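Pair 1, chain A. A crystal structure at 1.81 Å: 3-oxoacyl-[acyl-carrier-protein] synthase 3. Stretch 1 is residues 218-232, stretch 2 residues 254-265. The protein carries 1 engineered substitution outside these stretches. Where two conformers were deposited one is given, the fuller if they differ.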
# COMPACT_ATOMS: atom_id res chain seq x y z
N VAL A 218 -16.81 -4.48 17.54
CA VAL A 218 -16.74 -3.97 16.18
C VAL A 218 -18.10 -3.45 15.70
O VAL A 218 -18.15 -2.44 15.00
CB VAL A 218 -16.15 -5.01 15.21
CG1 VAL A 218 -16.34 -4.59 13.77
CG2 VAL A 218 -14.67 -5.22 15.51
N PHE A 219 -19.20 -4.13 16.08
CA PHE A 219 -20.54 -3.76 15.59
C PHE A 219 -20.89 -2.30 15.84
O PHE A 219 -21.06 -1.52 14.90
CB PHE A 219 -21.66 -4.62 16.21
CG PHE A 219 -23.05 -4.08 15.95
CD1 PHE A 219 -23.61 -4.15 14.67
CD2 PHE A 219 -23.78 -3.47 16.96
CE1 PHE A 219 -24.88 -3.63 14.42
CE2 PHE A 219 -25.06 -2.94 16.71
CZ PHE A 219 -25.61 -3.03 15.43
N GLY A 220 -21.03 -1.95 17.12
CA GLY A 220 -21.50 -0.63 17.53
C GLY A 220 -20.64 0.47 16.95
O GLY A 220 -21.15 1.48 16.45
N GLN A 221 -19.33 0.25 16.99
CA GLN A 221 -18.39 1.25 16.51
C GLN A 221 -18.47 1.40 14.99
O GLN A 221 -18.45 2.53 14.49
CB GLN A 221 -16.96 0.91 16.94
CG GLN A 221 -16.09 2.14 17.04
CD GLN A 221 -14.70 1.87 17.55
OE1 GLN A 221 -13.78 2.62 17.25
NE2 GLN A 221 -14.53 0.80 18.32
N ALA A 222 -18.56 0.29 14.28
CA ALA A 222 -18.68 0.33 12.82
C ALA A 222 -19.85 1.20 12.36
O ALA A 222 -19.70 2.00 11.44
CB ALA A 222 -18.81 -1.09 12.24
N VAL A 223 -21.00 1.07 13.02
CA VAL A 223 -22.18 1.86 12.65
C VAL A 223 -21.93 3.36 12.78
O VAL A 223 -22.19 4.13 11.86
CB VAL A 223 -23.41 1.49 13.50
CG1 VAL A 223 -24.58 2.43 13.19
CG2 VAL A 223 -23.81 0.03 13.26
N THR A 224 -21.44 3.76 13.95
CA THR A 224 -21.15 5.16 14.25
C THR A 224 -20.02 5.71 13.36
O THR A 224 -20.10 6.82 12.84
CB THR A 224 -20.75 5.33 15.75
OG1 THR A 224 -21.78 4.79 16.58
CG2 THR A 224 -20.56 6.78 16.10
N GLN A 225 -18.97 4.91 13.19
CA GLN A 225 -17.80 5.33 12.41
C GLN A 225 -18.18 5.68 10.98
O GLN A 225 -17.79 6.73 10.46
CB GLN A 225 -16.74 4.22 12.40
CG GLN A 225 -16.03 4.03 13.73
CD GLN A 225 -14.79 4.88 13.88
OE1 GLN A 225 -14.59 5.83 13.14
NE2 GLN A 225 -13.96 4.55 14.86
N MET A 226 -18.96 4.81 10.34
CA MET A 226 -19.37 5.06 8.96
C MET A 226 -20.41 6.18 8.89
O MET A 226 -20.31 7.05 8.03
CB MET A 226 -19.83 3.77 8.27
CG MET A 226 -18.66 2.99 7.67
SD MET A 226 -19.17 1.58 6.67
CE MET A 226 -20.92 1.92 6.61
N SER A 227 -21.40 6.18 9.79
CA SER A 227 -22.43 7.22 9.82
C SER A 227 -21.83 8.61 9.99
O SER A 227 -22.17 9.56 9.28
CB SER A 227 -23.42 6.96 10.96
OG SER A 227 -24.03 5.70 10.83
N ASP A 228 -20.93 8.74 10.96
CA ASP A 228 -20.28 10.04 11.23
C ASP A 228 -19.40 10.47 10.06
O ASP A 228 -19.36 11.66 9.71
CB ASP A 228 -19.45 9.98 12.52
CG ASP A 228 -20.30 9.78 13.78
OD1 ASP A 228 -21.48 10.18 13.80
OD2 ASP A 228 -19.76 9.23 14.77
N SER A 229 -18.70 9.52 9.44
CA SER A 229 -17.83 9.81 8.30
C SER A 229 -18.65 10.32 7.11
O SER A 229 -18.28 11.30 6.45
CB SER A 229 -17.00 8.59 7.90
OG SER A 229 -16.15 8.88 6.80
N VAL A 230 -19.78 9.66 6.86
CA VAL A 230 -20.71 10.11 5.82
C VAL A 230 -21.15 11.54 6.12
O VAL A 230 -21.10 12.40 5.25
CB VAL A 230 -21.95 9.18 5.70
CG1 VAL A 230 -22.97 9.77 4.71
CG2 VAL A 230 -21.53 7.78 5.26
N ARG A 231 -21.57 11.79 7.36
CA ARG A 231 -22.04 13.13 7.73
C ARG A 231 -20.98 14.20 7.45
O ARG A 231 -21.31 15.28 6.96
CB ARG A 231 -22.45 13.22 9.20
CG ARG A 231 -22.86 14.63 9.64
CD ARG A 231 -24.04 15.17 8.82
NE ARG A 231 -25.27 14.45 9.15
CZ ARG A 231 -26.43 14.57 8.51
NH1 ARG A 231 -26.55 15.36 7.46
NH2 ARG A 231 -27.48 13.87 8.93
N ARG A 232 -19.73 13.91 7.77
CA ARG A 232 -18.64 14.86 7.52
C ARG A 232 -18.49 15.19 6.03
O ARG A 232 -18.32 16.36 5.66
CB ARG A 232 -17.33 14.35 8.10
CG ARG A 232 -17.36 14.33 9.62
CD ARG A 232 -16.00 14.17 10.22
NE ARG A 232 -15.41 12.86 9.98
CZ ARG A 232 -15.68 11.75 10.67
NH1 ARG A 232 -16.56 11.75 11.67
NH2 ARG A 232 -15.06 10.62 10.36
N THR A 254 -25.13 -7.62 7.91
CA THR A 254 -26.48 -7.23 7.51
C THR A 254 -27.04 -6.09 8.36
O THR A 254 -27.51 -5.08 7.82
CB THR A 254 -27.44 -8.41 7.52
OG1 THR A 254 -27.08 -9.31 6.46
CG2 THR A 254 -28.87 -7.94 7.31
N ARG A 255 -26.97 -6.22 9.67
CA ARG A 255 -27.54 -5.21 10.56
C ARG A 255 -26.87 -3.84 10.44
O ARG A 255 -27.53 -2.81 10.56
CB ARG A 255 -27.50 -5.68 12.02
CG ARG A 255 -28.44 -6.83 12.32
CD ARG A 255 -28.96 -6.77 13.76
NE ARG A 255 -29.16 -8.10 14.32
CZ ARG A 255 -28.19 -8.87 14.83
NH1 ARG A 255 -26.92 -8.45 14.84
NH2 ARG A 255 -28.49 -10.07 15.33
N ILE A 256 -25.56 -3.84 10.19
CA ILE A 256 -24.79 -2.59 10.17
C ILE A 256 -25.27 -1.64 9.07
O ILE A 256 -25.32 -0.42 9.27
CB ILE A 256 -23.26 -2.86 10.05
CG1 ILE A 256 -22.73 -3.43 11.37
CG2 ILE A 256 -22.49 -1.59 9.69
CD1 ILE A 256 -21.39 -4.12 11.25
N LEU A 257 -25.65 -2.19 7.92
CA LEU A 257 -26.02 -1.38 6.76
C LEU A 257 -27.27 -0.54 7.03
O LEU A 257 -27.26 0.67 6.84
CB LEU A 257 -26.21 -2.28 5.53
CG LEU A 257 -24.94 -3.02 5.10
CD1 LEU A 257 -25.23 -4.10 4.07
CD2 LEU A 257 -23.94 -2.05 4.55
N ALA A 258 -28.34 -1.19 7.50
CA ALA A 258 -29.56 -0.47 7.88
C ALA A 258 -29.35 0.45 9.09
O ALA A 258 -29.98 1.50 9.17
CB ALA A 258 -30.69 -1.45 8.15
N ALA A 259 -28.49 0.04 10.02
CA ALA A 259 -28.19 0.87 11.20
C ALA A 259 -27.46 2.16 10.82
O ALA A 259 -27.64 3.19 11.47
CB ALA A 259 -27.36 0.07 12.22
N VAL A 260 -26.64 2.11 9.77
CA VAL A 260 -26.00 3.33 9.27
C VAL A 260 -27.06 4.30 8.70
O VAL A 260 -27.04 5.48 9.03
CB VAL A 260 -24.90 3.01 8.23
CG1 VAL A 260 -24.42 4.29 7.54
CG2 VAL A 260 -23.74 2.31 8.91
N ALA A 261 -27.98 3.78 7.88
CA ALA A 261 -29.10 4.59 7.38
C ALA A 261 -29.92 5.22 8.51
O ALA A 261 -30.24 6.41 8.48
CB ALA A 261 -30.01 3.73 6.48
N ASP A 262 -30.24 4.40 9.51
CA ASP A 262 -30.97 4.86 10.70
C ASP A 262 -30.31 6.09 11.32
O ASP A 262 -30.98 7.08 11.60
CB ASP A 262 -31.07 3.72 11.73
CG ASP A 262 -31.75 4.15 13.02
OD1 ASP A 262 -32.81 4.81 12.96
OD2 ASP A 262 -31.23 3.81 14.10
N GLN A 263 -29.00 6.02 11.55
CA GLN A 263 -28.28 7.15 12.16
C GLN A 263 -28.38 8.43 11.34
O GLN A 263 -28.44 9.53 11.90
CB GLN A 263 -26.80 6.82 12.38
CG GLN A 263 -26.53 5.80 13.47
CD GLN A 263 -26.94 6.28 14.85
OE1 GLN A 263 -26.70 7.43 15.23
NE2 GLN A 263 -27.56 5.40 15.62
N LEU A 264 -28.41 8.28 10.01
CA LEU A 264 -28.49 9.41 9.09
C LEU A 264 -29.92 9.83 8.77
O LEU A 264 -30.11 10.78 8.03
CB LEU A 264 -27.78 9.07 7.77
CG LEU A 264 -26.27 8.78 7.80
CD1 LEU A 264 -25.84 8.03 6.55
CD2 LEU A 264 -25.49 10.08 7.93
N ASP A 265 -30.91 9.13 9.34
CA ASP A 265 -32.32 9.35 8.98
C ASP A 265 -32.49 9.26 7.45
O ASP A 265 -33.23 10.04 6.85
CB ASP A 265 -32.84 10.70 9.50
CG ASP A 265 -33.14 10.68 10.99
OD1 ASP A 265 -33.71 9.68 11.47
OD2 ASP A 265 -32.82 11.67 11.67
O HOH W 1 -27.94 12.11 11.52

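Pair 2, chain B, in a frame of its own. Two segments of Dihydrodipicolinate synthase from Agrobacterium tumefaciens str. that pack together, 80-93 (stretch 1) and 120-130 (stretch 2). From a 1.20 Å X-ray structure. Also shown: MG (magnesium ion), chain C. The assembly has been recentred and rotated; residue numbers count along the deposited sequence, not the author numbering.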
# COMPACT_ATOMS: atom_id res chain seq x y z
N LEU B 80 -4.53 7.12 -0.67
CA LEU B 80 -3.36 6.30 -1.00
C LEU B 80 -3.55 4.88 -0.55
O LEU B 80 -2.64 4.27 -0.02
CB LEU B 80 -2.10 6.90 -0.38
CG LEU B 80 -1.80 8.38 -0.63
CD1 LEU B 80 -0.52 8.80 0.11
CD2 LEU B 80 -1.67 8.70 -2.13
N VAL B 81 -4.74 4.34 -0.70
CA VAL B 81 -5.11 3.01 -0.18
C VAL B 81 -5.33 2.00 -1.29
O VAL B 81 -5.25 2.30 -2.50
CB VAL B 81 -6.32 3.10 0.76
CG1 VAL B 81 -5.95 3.96 1.97
CG2 VAL B 81 -7.52 3.64 0.01
N ASP B 82 -5.56 0.76 -0.89
CA ASP B 82 -5.53 -0.34 -1.86
C ASP B 82 -6.87 -1.00 -2.11
O ASP B 82 -6.99 -1.79 -3.04
CB ASP B 82 -4.48 -1.36 -1.45
CG ASP B 82 -3.16 -0.68 -1.17
OD1 ASP B 82 -2.77 0.18 -2.00
OD2 ASP B 82 -2.54 -0.97 -0.13
N SER B 83 -7.87 -0.69 -1.31
CA SER B 83 -9.18 -1.30 -1.47
C SER B 83 -10.15 -0.28 -2.00
O SER B 83 -10.08 0.93 -1.72
CB SER B 83 -9.70 -1.87 -0.13
OG SER B 83 -9.92 -0.83 0.81
N ILE B 84 -11.14 -0.79 -2.75
CA ILE B 84 -12.22 0.02 -3.26
C ILE B 84 -12.98 0.66 -2.10
O ILE B 84 -13.30 1.86 -2.15
CB ILE B 84 -13.16 -0.87 -4.13
CG1 ILE B 84 -12.43 -1.26 -5.43
CG2 ILE B 84 -14.49 -0.15 -4.41
CD1 ILE B 84 -13.00 -2.53 -6.08
N GLU B 85 -13.31 -0.12 -1.08
CA GLU B 85 -14.11 0.39 0.04
C GLU B 85 -13.43 1.54 0.73
O GLU B 85 -14.03 2.58 0.99
CB GLU B 85 -14.40 -0.75 1.03
CG GLU B 85 -15.25 -0.30 2.20
CD GLU B 85 -15.70 -1.47 3.05
OE1 GLU B 85 -14.86 -2.07 3.74
OE2 GLU B 85 -16.92 -1.79 3.02
N ASP B 86 -12.15 1.38 1.04
CA ASP B 86 -11.47 2.44 1.80
C ASP B 86 -11.20 3.66 0.91
O ASP B 86 -11.31 4.78 1.38
CB ASP B 86 -10.17 1.95 2.39
CG ASP B 86 -10.36 1.02 3.53
OD1 ASP B 86 -11.44 0.45 3.71
OD2 ASP B 86 -9.40 0.89 4.31
N ALA B 87 -10.88 3.46 -0.36
CA ALA B 87 -10.67 4.60 -1.24
C ALA B 87 -11.96 5.38 -1.40
O ALA B 87 -11.96 6.62 -1.37
CB ALA B 87 -10.15 4.15 -2.60
N ALA B 88 -13.07 4.67 -1.57
CA ALA B 88 -14.35 5.35 -1.68
C ALA B 88 -14.74 6.06 -0.38
O ALA B 88 -15.23 7.17 -0.41
CB ALA B 88 -15.42 4.38 -2.11
N ASP B 89 -14.52 5.41 0.75
CA ASP B 89 -14.93 6.00 2.02
C ASP B 89 -14.15 7.27 2.30
O ASP B 89 -14.71 8.29 2.67
CB ASP B 89 -14.75 5.01 3.17
CG ASP B 89 -15.83 3.93 3.23
OD1 ASP B 89 -16.83 3.99 2.47
OD2 ASP B 89 -15.65 3.02 4.06
N GLN B 90 -12.83 7.22 2.09
CA GLN B 90 -11.98 8.40 2.35
C GLN B 90 -12.35 9.52 1.37
O GLN B 90 -12.44 10.69 1.73
CB GLN B 90 -10.48 8.07 2.25
CG GLN B 90 -9.97 7.17 3.34
CD GLN B 90 -8.45 7.00 3.29
OE1 GLN B 90 -7.75 7.69 2.55
NE2 GLN B 90 -7.93 6.11 4.11
N SER B 91 -12.56 9.17 0.12
CA SER B 91 -12.92 10.16 -0.90
C SER B 91 -14.26 10.80 -0.58
O SER B 91 -14.39 12.03 -0.64
CB SER B 91 -12.96 9.52 -2.27
OG SER B 91 -11.69 9.05 -2.70
N ALA B 92 -15.26 9.98 -0.29
CA ALA B 92 -16.60 10.50 0.02
C ALA B 92 -16.58 11.43 1.22
O ALA B 92 -17.24 12.47 1.22
CB ALA B 92 -17.60 9.35 0.21
N GLU B 93 -15.84 11.08 2.24
CA GLU B 93 -15.79 11.92 3.44
C GLU B 93 -15.23 13.30 3.12
O GLU B 93 -15.77 14.28 3.50
CB GLU B 93 -14.91 11.28 4.50
CG GLU B 93 -15.51 10.11 5.18
CD GLU B 93 -14.50 9.38 6.03
OE1 GLU B 93 -13.67 10.08 6.60
OE2 GLU B 93 -14.59 8.17 6.14
N ALA B 120 -11.20 -0.81 -14.05
CA ALA B 120 -12.23 -1.42 -13.24
C ALA B 120 -12.15 -0.97 -11.79
O ALA B 120 -13.18 -0.78 -11.15
CB ALA B 120 -12.13 -2.94 -13.34
N TRP B 121 -10.95 -0.79 -11.27
CA TRP B 121 -10.80 -0.36 -9.88
C TRP B 121 -11.33 1.07 -9.70
O TRP B 121 -12.13 1.34 -8.81
CB TRP B 121 -9.33 -0.40 -9.46
CG TRP B 121 -9.11 -0.15 -8.00
CD1 TRP B 121 -9.15 -1.09 -7.02
CD2 TRP B 121 -8.81 1.09 -7.36
NE1 TRP B 121 -8.88 -0.51 -5.81
CE2 TRP B 121 -8.69 0.83 -5.99
CE3 TRP B 121 -8.63 2.38 -7.81
CZ2 TRP B 121 -8.33 1.82 -5.07
CZ3 TRP B 121 -8.29 3.37 -6.91
CH2 TRP B 121 -8.15 3.07 -5.54
N PHE B 122 -10.87 1.99 -10.55
CA PHE B 122 -11.35 3.36 -10.45
C PHE B 122 -12.87 3.41 -10.64
O PHE B 122 -13.55 4.11 -9.91
CB PHE B 122 -10.64 4.26 -11.47
CG PHE B 122 -9.23 4.65 -11.10
CD1 PHE B 122 -9.00 5.53 -10.05
CD2 PHE B 122 -8.16 4.14 -11.79
CE1 PHE B 122 -7.71 5.89 -9.70
CE2 PHE B 122 -6.88 4.51 -11.45
CZ PHE B 122 -6.66 5.38 -10.42
N SER B 123 -13.38 2.69 -11.63
CA SER B 123 -14.82 2.67 -11.83
C SER B 123 -15.57 2.21 -10.58
O SER B 123 -16.58 2.80 -10.21
CB SER B 123 -15.18 1.74 -12.98
OG SER B 123 -16.59 1.76 -13.17
N ALA B 124 -15.08 1.17 -9.93
CA ALA B 124 -15.73 0.66 -8.72
C ALA B 124 -15.66 1.66 -7.58
O ALA B 124 -16.62 1.82 -6.84
CB ALA B 124 -15.11 -0.66 -8.31
N VAL B 125 -14.54 2.35 -7.45
CA VAL B 125 -14.42 3.41 -6.43
C VAL B 125 -15.45 4.51 -6.70
O VAL B 125 -16.16 4.91 -5.78
CB VAL B 125 -12.98 3.99 -6.39
CG1 VAL B 125 -12.92 5.23 -5.49
CG2 VAL B 125 -12.02 2.93 -5.90
N PHE B 126 -15.56 4.96 -7.93
CA PHE B 126 -16.48 6.04 -8.26
C PHE B 126 -17.93 5.62 -8.02
O PHE B 126 -18.71 6.41 -7.48
CB PHE B 126 -16.27 6.52 -9.70
CG PHE B 126 -14.87 6.99 -10.00
CD1 PHE B 126 -13.99 7.44 -9.00
CD2 PHE B 126 -14.41 6.93 -11.29
CE1 PHE B 126 -12.71 7.81 -9.30
CE2 PHE B 126 -13.13 7.30 -11.60
CZ PHE B 126 -12.28 7.75 -10.60
N SER B 127 -18.28 4.39 -8.40
CA SER B 127 -19.63 3.88 -8.16
C SER B 127 -19.94 3.84 -6.68
O SER B 127 -21.06 4.16 -6.27
CB SER B 127 -19.77 2.47 -8.75
OG SER B 127 -21.06 1.96 -8.48
N LYS B 128 -18.98 3.41 -5.87
CA LYS B 128 -19.15 3.32 -4.44
C LYS B 128 -19.27 4.70 -3.78
O LYS B 128 -20.09 4.89 -2.87
CB LYS B 128 -18.01 2.52 -3.83
CG LYS B 128 -18.18 2.24 -2.36
CD LYS B 128 -19.39 1.37 -2.08
CE LYS B 128 -19.42 0.90 -0.63
NZ LYS B 128 -20.53 -0.07 -0.42
N ILE B 129 -18.50 5.67 -4.24
CA ILE B 129 -18.68 7.06 -3.74
C ILE B 129 -20.12 7.50 -4.01
O ILE B 129 -20.77 8.10 -3.13
CB ILE B 129 -17.69 8.03 -4.39
CG1 ILE B 129 -16.24 7.72 -3.97
CG2 ILE B 129 -18.03 9.48 -4.01
CD1 ILE B 129 -15.23 8.41 -4.80
N GLY B 130 -20.61 7.19 -5.20
CA GLY B 130 -21.97 7.50 -5.61
C GLY B 130 -22.10 8.80 -6.35
O GLY B 130 -21.14 9.34 -6.92
MG MG C . -1.12 0.18 0.93
O HOH W 2 -1.51 1.78 -0.29
O HOH W 3 -8.97 -3.26 -4.69
O HOH W 4 -18.21 -1.95 0.62
O HOH W 5 0.48 -0.20 -0.35
O HOH W 6 -2.73 0.59 2.19

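The sharpest difference lies where Ile A256 of pair 1 superposes on Trp B121 of pair 2 (CA atoms 1.0 Å apart). In pair 1, Ile A256 meets a helix that has already run past it: CG1 lies 3.5 Å from Phe A219 CD1, and CD1 lies 4.1 Å from Ala A222 CB. In pair 2 the helix of stretch 1 starts at Ile B84, and Ser B83, the counterpart of Ala A222, is its N-cap, with OG accepting from Asp B86 N at 3.1 Å. The indole of Trp B121 packs on the first turns of the helix, with CD1 3.6 Å from Ile B84 CG1, and also reaches the loop before it. Its CZ2 is 4.0 Å from Val B81 O, and its NE1, 3.6 Å from Asp B82 O, is joined to that carbonyl through water 3, which donates to Asp B82 O (3.0 Å) and accepts a weak bond from Trp B121 NE1 (3.0 Å). The CA-to-CB bond of Asp B82 points away from stretch 2, and its OD2 binds the magnesium ion (2.1 Å from MG).

The central backbones agree closely: N, CA and C of 14 residues superpose with an RMSD of 0.4 Å, and the match loosens toward the ends. The helix axes cross at -44° in pair 1 and -48° in pair 2, with closest approaches of 8.9 and 8.4 Å. No direct hydrogen bond links the stretches in either pair, so the direct contact is packing, with polar links between the stretches passing through water.

Val A223 and Ile B84 match within 0.2 Å at CA. Val A223 is a knob among Ile A256, Ala A259, Val A260 and Gln A263; its CG2 is 3.7 Å from Ala A259 CB. Ile B84 extends further, with CD1 3.6 Å from Ala B124 CB, the equivalent alanine.

One turn on, Met A226 and Ala B87 divide the volume differently. Met A226 CE touches Val A260 CG2 at 3.7 Å, whereas Ala B87 CB lies 4.0 Å from Val B125 CG2 and 3.7 Å from Trp B121 CH2; the large indole lies against the small residue.

Ser A227 and Ala B88 are both small where the helices draw close. Ser A227 OG donates to Val A223 O (2.6 Å), satisfying its hydroxyl within its own helix while packing 3.4 Å from Gln A263 CB. Ala B88 CB sits 3.5 Å from Lys B128 CG. The same hydroxyl device appears at Ser B91, whose OG donates to Ala B87 O (2.8 Å); its counterpart, Val A230, is apolar.

Leu A264 and Ile B129 fill similar space despite a 1.4 Å CA offset, their side-chain centres lying 0.5 Å apart. Leu A264 CD1 meets Val A230 CG1 at 3.8 Å; Ile B129 CD1 meets Ser B91 CB at 3.6 Å.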